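Adenylate kinase (Cryptosporidium parvum Iowa II, PDB 3BE4) probably catalyses reversible phosphoryl transfer between ATP and AMP, and is captured here with the two-substrate mimic bis(adenosine)-5'-pentaphosphate bound. Local coordinates at residues 129-142 against 155-168. Residues are numbered along the deposited sequence; the frame is centred on the assembly and turned at random.
Sequences ISGRCTHPASGRIY and DDVTGEPLVWRDDD. With AP5 (bis(adenosine)-5'-pentaphosphate), chain C.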
loop_
_atom_site.group_PDB
_atom_site.type_symbol
_atom_site.label_atom_id
_atom_site.label_comp_id
_atom_site.label_asym_id
_atom_site.label_seq_id
_atom_site.Cartn_x
_atom_site.Cartn_y
_atom_site.Cartn_z
ATOM N N ILE A 129 -13.953 0.643 2.382
ATOM C CA ILE A 129 -13.650 -0.757 2.817
ATOM C C ILE A 129 -14.944 -1.576 2.706
ATOM O O ILE A 129 -14.927 -2.718 2.286
ATOM C CB ILE A 129 -13.063 -0.696 4.307
ATOM C CG1 ILE A 129 -11.664 -0.156 4.252
ATOM C CG2 ILE A 129 -13.160 -2.126 4.742
ATOM C CD1 ILE A 129 -11.053 0.040 5.652
ATOM N N SER A 130 -16.076 -0.966 3.036
ATOM C CA SER A 130 -17.314 -1.743 3.101
ATOM C C SER A 130 -17.699 -2.324 1.727
ATOM O O SER A 130 -18.275 -3.419 1.686
ATOM C CB SER A 130 -18.433 -0.929 3.712
ATOM O OG SER A 130 -18.823 -0.053 2.802
ATOM N N GLY A 131 -17.315 -1.687 0.646
ATOM C CA GLY A 131 -17.623 -2.213 -0.702
ATOM C C GLY A 131 -16.504 -3.034 -1.311
ATOM O O GLY A 131 -16.694 -3.458 -2.461
ATOM N N ARG A 132 -15.426 -3.273 -0.628
ATOM C CA ARG A 132 -14.242 -3.850 -1.262
ATOM C C ARG A 132 -14.369 -5.300 -1.485
ATOM O O ARG A 132 -14.954 -6.062 -0.701
ATOM C CB ARG A 132 -13.050 -3.594 -0.298
ATOM C CG ARG A 132 -11.753 -3.907 -1.015
ATOM C CD ARG A 132 -10.734 -4.549 -0.282
ATOM N NE ARG A 132 -10.468 -4.275 1.107
ATOM C CZ ARG A 132 -9.468 -3.541 1.486
ATOM N NH1 ARG A 132 -8.673 -2.929 0.587
ATOM N NH2 ARG A 132 -9.237 -3.458 2.830
ATOM N N CYS A 133 -13.892 -5.796 -2.613
ATOM C CA CYS A 133 -13.537 -7.257 -2.669
ATOM C C CYS A 133 -12.261 -7.451 -3.491
ATOM O O CYS A 133 -11.822 -6.503 -4.239
ATOM C CB CYS A 133 -14.606 -8.053 -3.406
ATOM S SG CYS A 133 -15.332 -7.330 -4.747
ATOM N N THR A 134 -11.639 -8.608 -3.301
ATOM C CA THR A 134 -10.282 -8.716 -3.719
ATOM C C THR A 134 -10.067 -10.026 -4.482
ATOM O O THR A 134 -10.727 -11.014 -4.192
ATOM C CB THR A 134 -9.393 -8.807 -2.514
ATOM O OG1 THR A 134 -9.594 -7.583 -1.700
ATOM C CG2 THR A 134 -7.895 -8.977 -2.961
ATOM N N HIS A 135 -9.284 -9.965 -5.594
ATOM C CA HIS A 135 -8.778 -11.234 -6.162
ATOM C C HIS A 135 -7.548 -11.721 -5.376
ATOM O O HIS A 135 -6.441 -11.096 -5.422
ATOM C CB HIS A 135 -8.509 -10.899 -7.636
ATOM C CG HIS A 135 -7.955 -12.093 -8.346
ATOM N ND1 HIS A 135 -6.694 -12.109 -8.925
ATOM C CD2 HIS A 135 -8.462 -13.349 -8.450
ATOM C CE1 HIS A 135 -6.492 -13.313 -9.460
ATOM N NE2 HIS A 135 -7.554 -14.081 -9.218
ATOM N N PRO A 136 -7.682 -12.814 -4.570
ATOM C CA PRO A 136 -6.588 -13.172 -3.647
ATOM C C PRO A 136 -5.235 -13.493 -4.296
ATOM O O PRO A 136 -4.231 -13.145 -3.739
ATOM C CB PRO A 136 -7.163 -14.351 -2.817
ATOM C CG PRO A 136 -8.461 -14.738 -3.498
ATOM C CD PRO A 136 -8.866 -13.701 -4.447
ATOM N N ALA A 137 -5.215 -14.027 -5.528
ATOM C CA ALA A 137 -3.906 -14.488 -6.072
ATOM C C ALA A 137 -3.078 -13.324 -6.532
ATOM O O ALA A 137 -1.830 -13.383 -6.535
ATOM C CB ALA A 137 -4.168 -15.392 -7.299
ATOM N N SER A 138 -3.727 -12.232 -6.974
ATOM C CA SER A 138 -3.005 -11.094 -7.610
ATOM C C SER A 138 -3.049 -9.901 -6.708
ATOM O O SER A 138 -2.174 -9.009 -6.791
ATOM C CB SER A 138 -3.616 -10.617 -8.894
ATOM O OG SER A 138 -4.924 -10.051 -8.682
ATOM N N GLY A 139 -4.045 -9.881 -5.825
ATOM C CA GLY A 139 -4.142 -8.717 -4.889
ATOM C C GLY A 139 -4.999 -7.625 -5.577
ATOM O O GLY A 139 -5.147 -6.530 -5.017
ATOM N N ARG A 140 -5.450 -7.821 -6.833
ATOM C CA ARG A 140 -6.307 -6.821 -7.430
ATOM C C ARG A 140 -7.566 -6.541 -6.570
ATOM O O ARG A 140 -8.117 -7.458 -5.963
ATOM C CB ARG A 140 -6.805 -7.216 -8.807
ATOM C CG ARG A 140 -5.650 -7.076 -9.932
ATOM C CD ARG A 140 -6.265 -7.350 -11.346
ATOM N NE ARG A 140 -6.358 -8.809 -11.520
ATOM C CZ ARG A 140 -5.327 -9.647 -11.757
ATOM N NH1 ARG A 140 -4.063 -9.191 -11.874
ATOM N NH2 ARG A 140 -5.535 -10.965 -11.881
ATOM N N ILE A 141 -7.993 -5.295 -6.620
ATOM C CA ILE A 141 -9.128 -4.918 -5.737
ATOM C C ILE A 141 -10.194 -4.238 -6.558
ATOM O O ILE A 141 -9.936 -3.493 -7.610
ATOM C CB ILE A 141 -8.856 -3.726 -4.709
ATOM C CG1 ILE A 141 -7.653 -2.839 -4.953
ATOM C CG2 ILE A 141 -9.630 -3.729 -3.442
ATOM C CD1 ILE A 141 -6.180 -3.165 -4.793
ATOM N N TYR A 142 -11.425 -4.446 -6.086
ATOM C CA TYR A 142 -12.601 -3.809 -6.753
ATOM C C TYR A 142 -13.507 -3.208 -5.689
ATOM O O TYR A 142 -13.283 -3.467 -4.458
ATOM C CB TYR A 142 -13.410 -4.834 -7.483
ATOM C CG TYR A 142 -12.570 -5.596 -8.516
ATOM C CD1 TYR A 142 -12.588 -5.170 -9.847
ATOM C CD2 TYR A 142 -11.780 -6.668 -8.149
ATOM C CE1 TYR A 142 -11.807 -5.837 -10.789
ATOM C CE2 TYR A 142 -10.978 -7.334 -9.064
ATOM C CZ TYR A 142 -11.045 -6.916 -10.389
ATOM O OH TYR A 142 -10.223 -7.619 -11.326
ATOM N N ASP A 155 -12.804 -11.785 -11.048
ATOM C CA ASP A 155 -11.677 -11.000 -11.459
ATOM C C ASP A 155 -11.674 -10.748 -12.979
ATOM O O ASP A 155 -11.901 -11.671 -13.833
ATOM C CB ASP A 155 -10.466 -11.711 -10.977
ATOM C CG ASP A 155 -9.175 -10.988 -11.353
ATOM O OD1 ASP A 155 -8.935 -9.908 -10.870
ATOM O OD2 ASP A 155 -8.287 -11.602 -12.098
ATOM N N ASP A 156 -11.335 -9.518 -13.349
ATOM C CA ASP A 156 -11.324 -9.110 -14.771
ATOM C C ASP A 156 -10.285 -9.875 -15.578
ATOM O O ASP A 156 -10.493 -10.070 -16.777
ATOM C CB ASP A 156 -10.890 -7.645 -14.850
ATOM C CG ASP A 156 -11.965 -6.677 -14.409
ATOM O OD1 ASP A 156 -13.134 -7.081 -14.228
ATOM O OD2 ASP A 156 -11.695 -5.440 -14.392
ATOM N N VAL A 157 -9.173 -10.226 -14.967
ATOM C CA VAL A 157 -8.040 -10.818 -15.714
ATOM C C VAL A 157 -8.217 -12.339 -15.778
ATOM O O VAL A 157 -8.153 -12.942 -16.896
ATOM C CB VAL A 157 -6.658 -10.420 -15.164
ATOM C CG1 VAL A 157 -5.529 -11.122 -16.028
ATOM C CG2 VAL A 157 -6.422 -8.935 -15.155
ATOM N N THR A 158 -8.433 -12.971 -14.628
ATOM C CA THR A 158 -8.502 -14.491 -14.512
ATOM C C THR A 158 -9.888 -15.126 -14.514
ATOM O O THR A 158 -10.001 -16.348 -14.702
ATOM C CB THR A 158 -7.845 -14.985 -13.282
ATOM O OG1 THR A 158 -8.629 -14.490 -12.142
ATOM C CG2 THR A 158 -6.379 -14.417 -13.167
ATOM N N GLY A 159 -10.944 -14.351 -14.286
ATOM C CA GLY A 159 -12.269 -14.914 -14.125
ATOM C C GLY A 159 -12.446 -15.631 -12.786
ATOM O O GLY A 159 -13.483 -16.256 -12.578
ATOM N N GLU A 160 -11.483 -15.538 -11.852
ATOM C CA GLU A 160 -11.545 -16.295 -10.628
ATOM C C GLU A 160 -12.402 -15.461 -9.624
ATOM O O GLU A 160 -12.611 -14.266 -9.846
ATOM C CB GLU A 160 -10.192 -16.514 -10.090
ATOM C CG GLU A 160 -9.329 -17.621 -10.918
ATOM C CD GLU A 160 -7.861 -17.614 -10.600
ATOM O OE1 GLU A 160 -7.315 -16.893 -9.690
ATOM O OE2 GLU A 160 -7.164 -18.450 -11.294
ATOM N N PRO A 161 -12.927 -16.138 -8.602
ATOM C CA PRO A 161 -13.885 -15.420 -7.715
ATOM C C PRO A 161 -13.150 -14.302 -6.955
ATOM O O PRO A 161 -11.929 -14.406 -6.560
ATOM C CB PRO A 161 -14.241 -16.504 -6.697
ATOM C CG PRO A 161 -13.975 -17.883 -7.404
ATOM C CD PRO A 161 -12.784 -17.575 -8.257
ATOM N N LEU A 162 -13.989 -13.293 -6.650
ATOM C CA LEU A 162 -13.502 -12.248 -5.700
ATOM C C LEU A 162 -13.936 -12.642 -4.311
ATOM O O LEU A 162 -14.960 -13.314 -4.142
ATOM C CB LEU A 162 -14.174 -10.940 -6.109
ATOM C CG LEU A 162 -13.812 -10.508 -7.552
ATOM C CD1 LEU A 162 -14.399 -9.168 -7.901
ATOM C CD2 LEU A 162 -12.310 -10.542 -7.744
ATOM N N VAL A 163 -13.206 -12.194 -3.318
ATOM C CA VAL A 163 -13.388 -12.642 -1.953
ATOM C C VAL A 163 -13.228 -11.483 -0.947
ATOM O O VAL A 163 -12.751 -10.396 -1.254
ATOM C CB VAL A 163 -12.521 -13.873 -1.524
ATOM C CG1 VAL A 163 -12.656 -15.002 -2.600
ATOM C CG2 VAL A 163 -11.112 -13.351 -1.342
ATOM N N TRP A 164 -13.757 -11.733 0.227
ATOM C CA TRP A 164 -13.724 -10.846 1.414
ATOM C C TRP A 164 -12.313 -10.977 1.982
ATOM O O TRP A 164 -11.609 -11.954 1.803
ATOM C CB TRP A 164 -14.751 -11.334 2.421
ATOM C CG TRP A 164 -14.858 -10.406 3.689
ATOM C CD1 TRP A 164 -15.118 -9.068 3.648
ATOM C CD2 TRP A 164 -14.716 -10.846 5.001
ATOM N NE1 TRP A 164 -15.172 -8.664 4.991
ATOM C CE2 TRP A 164 -14.991 -9.766 5.810
ATOM C CE3 TRP A 164 -14.395 -12.072 5.549
ATOM C CZ2 TRP A 164 -14.847 -9.857 7.287
ATOM C CZ3 TRP A 164 -14.339 -12.229 6.992
ATOM C CH2 TRP A 164 -14.545 -11.086 7.808
ATOM N N ARG A 165 -11.886 -9.866 2.635
ATOM C CA ARG A 165 -10.665 -9.823 3.488
ATOM C C ARG A 165 -11.032 -9.882 4.968
ATOM O O ARG A 165 -11.795 -9.049 5.380
ATOM C CB ARG A 165 -9.867 -8.513 3.229
ATOM C CG ARG A 165 -8.760 -8.778 2.222
ATOM C CD ARG A 165 -8.112 -7.432 1.820
ATOM N NE ARG A 165 -7.597 -6.706 2.997
ATOM C CZ ARG A 165 -6.763 -5.634 2.924
ATOM N NH1 ARG A 165 -6.459 -5.121 1.749
ATOM N NH2 ARG A 165 -6.391 -5.025 4.082
ATOM N N ASP A 166 -10.450 -10.839 5.644
ATOM C CA ASP A 166 -10.857 -11.068 7.026
ATOM C C ASP A 166 -10.526 -9.900 7.870
ATOM O O ASP A 166 -11.172 -9.824 8.956
ATOM C CB ASP A 166 -10.183 -12.279 7.600
ATOM C CG ASP A 166 -10.731 -13.592 7.046
ATOM O OD1 ASP A 166 -11.319 -14.413 7.724
ATOM O OD2 ASP A 166 -10.532 -13.945 5.835
ATOM N N ASP A 167 -9.627 -8.976 7.469
ATOM C CA ASP A 167 -9.400 -7.850 8.365
ATOM C C ASP A 167 -10.389 -6.680 8.150
ATOM O O ASP A 167 -10.276 -5.623 8.793
ATOM C CB ASP A 167 -7.935 -7.329 8.207
ATOM C CG ASP A 167 -7.567 -6.834 6.814
ATOM O OD1 ASP A 167 -8.097 -7.360 5.864
ATOM O OD2 ASP A 167 -6.552 -6.063 6.662
ATOM N N ASP A 168 -11.314 -6.876 7.184
ATOM C CA ASP A 168 -12.315 -5.900 6.896
ATOM C C ASP A 168 -13.552 -6.009 7.837
ATOM O O ASP A 168 -14.537 -5.252 7.668
ATOM C CB ASP A 168 -12.675 -5.922 5.400
ATOM C CG ASP A 168 -11.548 -5.217 4.582
ATOM O OD1 ASP A 168 -10.616 -4.519 5.097
ATOM O OD2 ASP A 168 -11.589 -5.466 3.323
HETATM P PA AP5 C . -2.730 -3.715 3.874
HETATM O O1A AP5 C . -3.100 -4.882 2.944
HETATM O O2A AP5 C . -1.828 -2.675 3.397
HETATM O O3A AP5 C . -4.078 -3.048 4.424
HETATM P PB AP5 C . -4.390 -1.568 4.909
HETATM O O1B AP5 C . -3.197 -0.919 5.422
HETATM O O2B AP5 C . -5.665 -1.654 5.757
HETATM O O3B AP5 C . -4.765 -0.877 3.423
HETATM P PG AP5 C . -5.681 -1.424 2.277
HETATM O O1G AP5 C . -6.979 -1.833 2.884
HETATM O O2G AP5 C . -4.878 -2.398 1.518
HETATM O O3G AP5 C . -5.848 -0.040 1.531
HETATM P PD AP5 C . -5.401 0.536 0.071
HETATM O O1D AP5 C . -4.574 -0.483 -0.588
HETATM O O2D AP5 C . -4.907 1.898 0.328
HETATM O O3D AP5 C . -6.818 0.724 -0.648
HETATM P PE AP5 C . -7.414 -0.102 -1.874
HETATM O O1E AP5 C . -7.451 -1.493 -1.521
HETATM O O2E AP5 C . -6.745 0.285 -3.178
HETATM O O5F AP5 C . -2.081 -4.222 5.243
HETATM C C5F AP5 C . -2.758 -5.370 5.780
HETATM C C4F AP5 C . -2.286 -5.388 7.293
HETATM O O4F AP5 C . -1.014 -5.990 7.308
HETATM C C3F AP5 C . -2.139 -4.106 8.021
HETATM O O3F AP5 C . -3.368 -3.650 8.544
HETATM C C2F AP5 C . -1.190 -4.615 9.126
HETATM O O2F AP5 C . -1.891 -5.541 10.044
HETATM C C1F AP5 C . -0.180 -5.442 8.353
HETATM N N9A AP5 C . 0.862 -4.605 7.821
HETATM C C8A AP5 C . 1.012 -4.331 6.433
HETATM N N7A AP5 C . 2.062 -3.550 6.237
HETATM C C5A AP5 C . 2.657 -3.337 7.497
HETATM C C6A AP5 C . 3.801 -2.657 7.864
HETATM N N6A AP5 C . 4.576 -1.860 7.118
HETATM N N1A AP5 C . 4.063 -2.686 9.257
HETATM C C2A AP5 C . 3.304 -3.421 10.040
HETATM N N3A AP5 C . 2.185 -4.109 9.725
HETATM C C4A AP5 C . 1.902 -4.116 8.342
HETATM O O5J AP5 C . -8.840 0.548 -1.969
HETATM C C5J AP5 C . -9.882 0.240 -0.919
HETATM C C4J AP5 C . -11.226 0.274 -1.679
HETATM O O4J AP5 C . -11.568 1.553 -2.246
HETATM C C3J AP5 C . -11.310 -0.817 -2.750
HETATM O O3J AP5 C . -12.616 -1.351 -2.768
HETATM C C2J AP5 C . -11.137 0.071 -3.943
HETATM O O2J AP5 C . -11.774 -0.482 -5.087
HETATM C C1J AP5 C . -11.841 1.339 -3.735
HETATM N N9B AP5 C . -11.348 2.550 -4.315
HETATM C C8B AP5 C . -10.021 2.861 -4.609
HETATM N N7B AP5 C . -9.984 4.122 -5.078
HETATM C C5B AP5 C . -11.264 4.620 -5.095
HETATM C C6B AP5 C . -11.814 5.922 -5.318
HETATM N N6B AP5 C . -11.018 6.916 -5.714
HETATM N N1B AP5 C . -13.160 6.079 -5.186
HETATM C C2B AP5 C . -13.947 5.028 -4.693
HETATM N N3B AP5 C . -13.466 3.789 -4.373
HETATM C C4B AP5 C . -12.098 3.603 -4.480
HETATM O O HOH W 1 -13.132 -7.130 1.852
HETATM O O HOH W 2 -11.714 -8.107 -0.163
HETATM O O HOH W 3 -7.224 -5.924 -0.943
HETATM O O HOH W 4 -7.429 -16.090 -6.624
#
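T134 and V163 form a single antiparallel bridge, a hydrogen-bonded pair in which T134 N reaches V163 O and V163 N reaches T134 O, both at 2.9 Å. At the end away from the pentaphosphate, the D155 carboxylate lies over one face of the H135 imidazole, the planes 8° apart; with CG anti to the backbone N (chi1 179°), the ring extends beneath it. R140 grips this carboxylate side-on through NE and NH2, with NE 2.9 Å from D155 OD1, while Y142 OH donates to the same OD1 (2.7 Å) from above the carboxylate plane and accepts from D156 N. D155 OD2 also takes T158 N and OG1, so five donors fix the carboxylate's rotation and would probably keep it ionised. At the ring edge, H135 NE2 donates to E160 OE1 (2.9 Å). L162 CD1 packs against Y142 CD2 (3.6 Å) and C133 SG. At the phosphate end, R132 meets D168 nearly coplanar, NE to OD2 at 2.8 Å, and its guanidinium stacks on that of R165, planes 18° apart; R132 NH2 and R165 NH1 bind AP5 O1G and O2G, whose negative charge probably offsets the two cations. D167 takes R165 NE and NH2 side-on, one on each carboxylate oxygen. The lid, with strands 132-134 and 141-143, follows helix 122-130 and leads into helix 170-184, reaching over the pentaphosphate; R176 of the latter helix also forms a salt bridge with D168.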